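PDB 6ORI: EF0056 from Enterococcus faecalis, which is an enterococcal surface protein of unknown function, with an immunoglobulin-like N-terminal region that binds calcium and a probable link to biofilm formation. Local coordinates for residues Glu69-Leu74 and Val172-Asp177. Numbering follows the deposited sequence.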
loop_
_atom_site.group_PDB
_atom_site.type_symbol
_atom_site.label_atom_id
_atom_site.label_comp_id
_atom_site.label_asym_id
_atom_site.label_seq_id
_atom_site.Cartn_x
_atom_site.Cartn_y
_atom_site.Cartn_z
ATOM N N GLU A 69 9.925 -9.551 -12.970
ATOM C CA GLU A 69 8.950 -8.800 -13.770
ATOM C C GLU A 69 7.931 -8.105 -12.884
ATOM O O GLU A 69 7.268 -8.733 -12.061
ATOM C CB GLU A 69 8.236 -9.734 -14.726
ATOM C CG GLU A 69 7.252 -9.050 -15.645
ATOM C CD GLU A 69 6.749 -10.008 -16.683
ATOM O OE1 GLU A 69 5.766 -10.724 -16.386
ATOM O OE2 GLU A 69 7.386 -10.082 -17.755
ATOM N N ILE A 70 7.802 -6.804 -13.073
ATOM C CA ILE A 70 6.818 -6.018 -12.360
ATOM C C ILE A 70 5.508 -6.136 -13.107
ATOM O O ILE A 70 5.480 -6.005 -14.349
ATOM C CB ILE A 70 7.239 -4.539 -12.317
ATOM C CG1 ILE A 70 8.529 -4.354 -11.496
ATOM C CG2 ILE A 70 6.108 -3.655 -11.738
ATOM C CD1 ILE A 70 9.135 -2.973 -11.625
ATOM N N ARG A 71 4.443 -6.433 -12.384
ATOM C CA ARG A 71 3.116 -6.462 -12.940
ATOM C C ARG A 71 2.258 -5.409 -12.285
ATOM O O ARG A 71 2.345 -5.173 -11.074
ATOM C CB ARG A 71 2.496 -7.847 -12.832
ATOM C CG ARG A 71 3.190 -8.787 -13.831
ATOM C CD ARG A 71 2.534 -10.105 -14.004
ATOM N NE ARG A 71 3.309 -10.921 -14.929
ATOM C CZ ARG A 71 3.038 -12.184 -15.195
ATOM N NH1 ARG A 71 2.029 -12.801 -14.598
ATOM N NH2 ARG A 71 3.807 -12.839 -16.039
ATOM N N LEU A 72 1.454 -4.729 -13.101
ATOM C CA LEU A 72 0.564 -3.667 -12.649
ATOM C C LEU A 72 -0.839 -4.046 -13.110
ATOM O O LEU A 72 -1.112 -4.132 -14.314
ATOM C CB LEU A 72 0.970 -2.336 -13.244
ATOM C CG LEU A 72 0.048 -1.170 -12.930
ATOM C CD1 LEU A 72 0.050 -0.814 -11.451
ATOM C CD2 LEU A 72 0.447 0.026 -13.781
ATOM N N GLN A 73 -1.716 -4.327 -12.149
ATOM C CA GLN A 73 -3.129 -4.574 -12.413
ATOM C C GLN A 73 -3.897 -3.282 -12.149
ATOM O O GLN A 73 -3.672 -2.613 -11.121
ATOM C CB GLN A 73 -3.704 -5.705 -11.547
ATOM C CG GLN A 73 -5.195 -5.971 -11.811
ATOM C CD GLN A 73 -5.722 -7.240 -11.145
ATOM O OE1 GLN A 73 -5.022 -8.247 -11.041
ATOM N NE2 GLN A 73 -6.979 -7.202 -10.719
ATOM N N LEU A 74 -4.786 -2.921 -13.077
ATOM C CA LEU A 74 -5.656 -1.763 -12.907
ATOM C C LEU A 74 -7.104 -2.210 -12.906
ATOM O O LEU A 74 -7.487 -3.124 -13.611
ATOM C CB LEU A 74 -5.458 -0.746 -14.026
ATOM C CG LEU A 74 -4.072 -0.162 -14.140
ATOM C CD1 LEU A 74 -4.058 0.770 -15.331
ATOM C CD2 LEU A 74 -3.638 0.558 -12.887
ATOM N N VAL A 172 6.859 -10.665 -9.958
ATOM C CA VAL A 172 6.859 -12.112 -10.198
ATOM C C VAL A 172 8.227 -12.553 -10.659
ATOM O O VAL A 172 9.049 -11.746 -11.082
ATOM C CB VAL A 172 5.793 -12.563 -11.221
ATOM C CG1 VAL A 172 4.381 -12.133 -10.774
ATOM C CG2 VAL A 172 6.120 -12.018 -12.582
ATOM N N SER A 173 8.450 -13.858 -10.560
ATOM C CA SER A 173 9.709 -14.471 -10.892
ATOM C C SER A 173 9.486 -15.561 -11.938
ATOM O O SER A 173 8.783 -16.535 -11.687
ATOM C CB SER A 173 10.286 -15.073 -9.619
ATOM O OG SER A 173 11.401 -15.897 -9.942
ATOM N N HIS A 174 10.067 -15.386 -13.113
ATOM C CA HIS A 174 9.849 -16.329 -14.212
ATOM C C HIS A 174 10.377 -17.744 -13.878
ATOM O O HIS A 174 9.742 -18.739 -14.253
ATOM C CB HIS A 174 10.461 -15.803 -15.521
ATOM C CG HIS A 174 9.821 -14.557 -16.055
ATOM N ND1 HIS A 174 8.460 -14.355 -16.086
ATOM C CD2 HIS A 174 10.376 -13.454 -16.609
ATOM C CE1 HIS A 174 8.202 -13.170 -16.617
ATOM N NE2 HIS A 174 9.350 -12.609 -16.949
ATOM N N GLN A 175 11.488 -17.827 -13.151
ATOM C CA GLN A 175 12.100 -19.117 -12.803
ATOM C C GLN A 175 11.245 -19.877 -11.788
ATOM O O GLN A 175 11.436 -21.076 -11.572
ATOM C CB GLN A 175 13.525 -18.914 -12.257
ATOM C CG GLN A 175 13.596 -18.156 -10.927
ATOM C CD GLN A 175 14.978 -17.669 -10.555
ATOM O OE1 GLN A 175 15.868 -17.590 -11.390
ATOM N NE2 GLN A 175 15.156 -17.316 -9.281
ATOM N N ASP A 176 10.333 -19.158 -11.141
ATOM C CA ASP A 176 9.400 -19.734 -10.175
ATOM C C ASP A 176 7.979 -19.792 -10.751
ATOM O O ASP A 176 6.990 -19.608 -10.037
ATOM C CB ASP A 176 9.403 -18.894 -8.894
ATOM C CG ASP A 176 10.750 -18.898 -8.198
ATOM O OD1 ASP A 176 11.164 -19.991 -7.756
ATOM O OD2 ASP A 176 11.396 -17.832 -8.077
ATOM N N ASP A 177 7.900 -20.015 -12.062
ATOM C CA ASP A 177 6.624 -20.156 -12.765
ATOM C C ASP A 177 5.689 -18.964 -12.551
ATOM O O ASP A 177 4.483 -19.115 -12.400
ATOM C CB ASP A 177 5.953 -21.474 -12.364
ATOM C CG ASP A 177 6.843 -22.676 -12.638
ATOM O OD1 ASP A 177 7.661 -22.602 -13.587
ATOM O OD2 ASP A 177 6.739 -23.684 -11.906
#
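E69 OE1, gripped side-on by R71 through both NE and NH2, lies close to the plane of a guanidinium that V172 CG2 covers on one face, offset toward the rim and 3.8 Å from R71 NE. The two bonds to E69 OE1, from R71 NE and R71 NH2, are each 2.9 Å. The valine methyl, V172 CG2, also packs 3.8 Å from E69 CB, so one methyl touches both partners of the salt bridge. E69 has CG anti to the backbone N (chi1 -177°) and runs on extended, side by side with V172. E69 OE2 sits at the edge of the H174 ring and accepts a weak, bent bond (122° at the hydrogen) from H174 NE2 at 3.3 Å; carboxylate and ring planes stand 86° apart. The imidazole's stronger partner is D178, which bonds ND1 and also salt-bridges R71 NH2, while E21 pairs with R71 NH1. E69 and V172 form an antiparallel hydrogen-bonded pair: E69 N to V172 O is 3.0 Å, V172 N to E69 O 2.9 Å. R71–Y170 and Q73–R168 continue the pairing. Strand 68-74 runs between 113-117 and 166-173 in an antiparallel sheet, consistent with an immunoglobulin-like fold, and the contact sits where 166-173 turns toward 179-181.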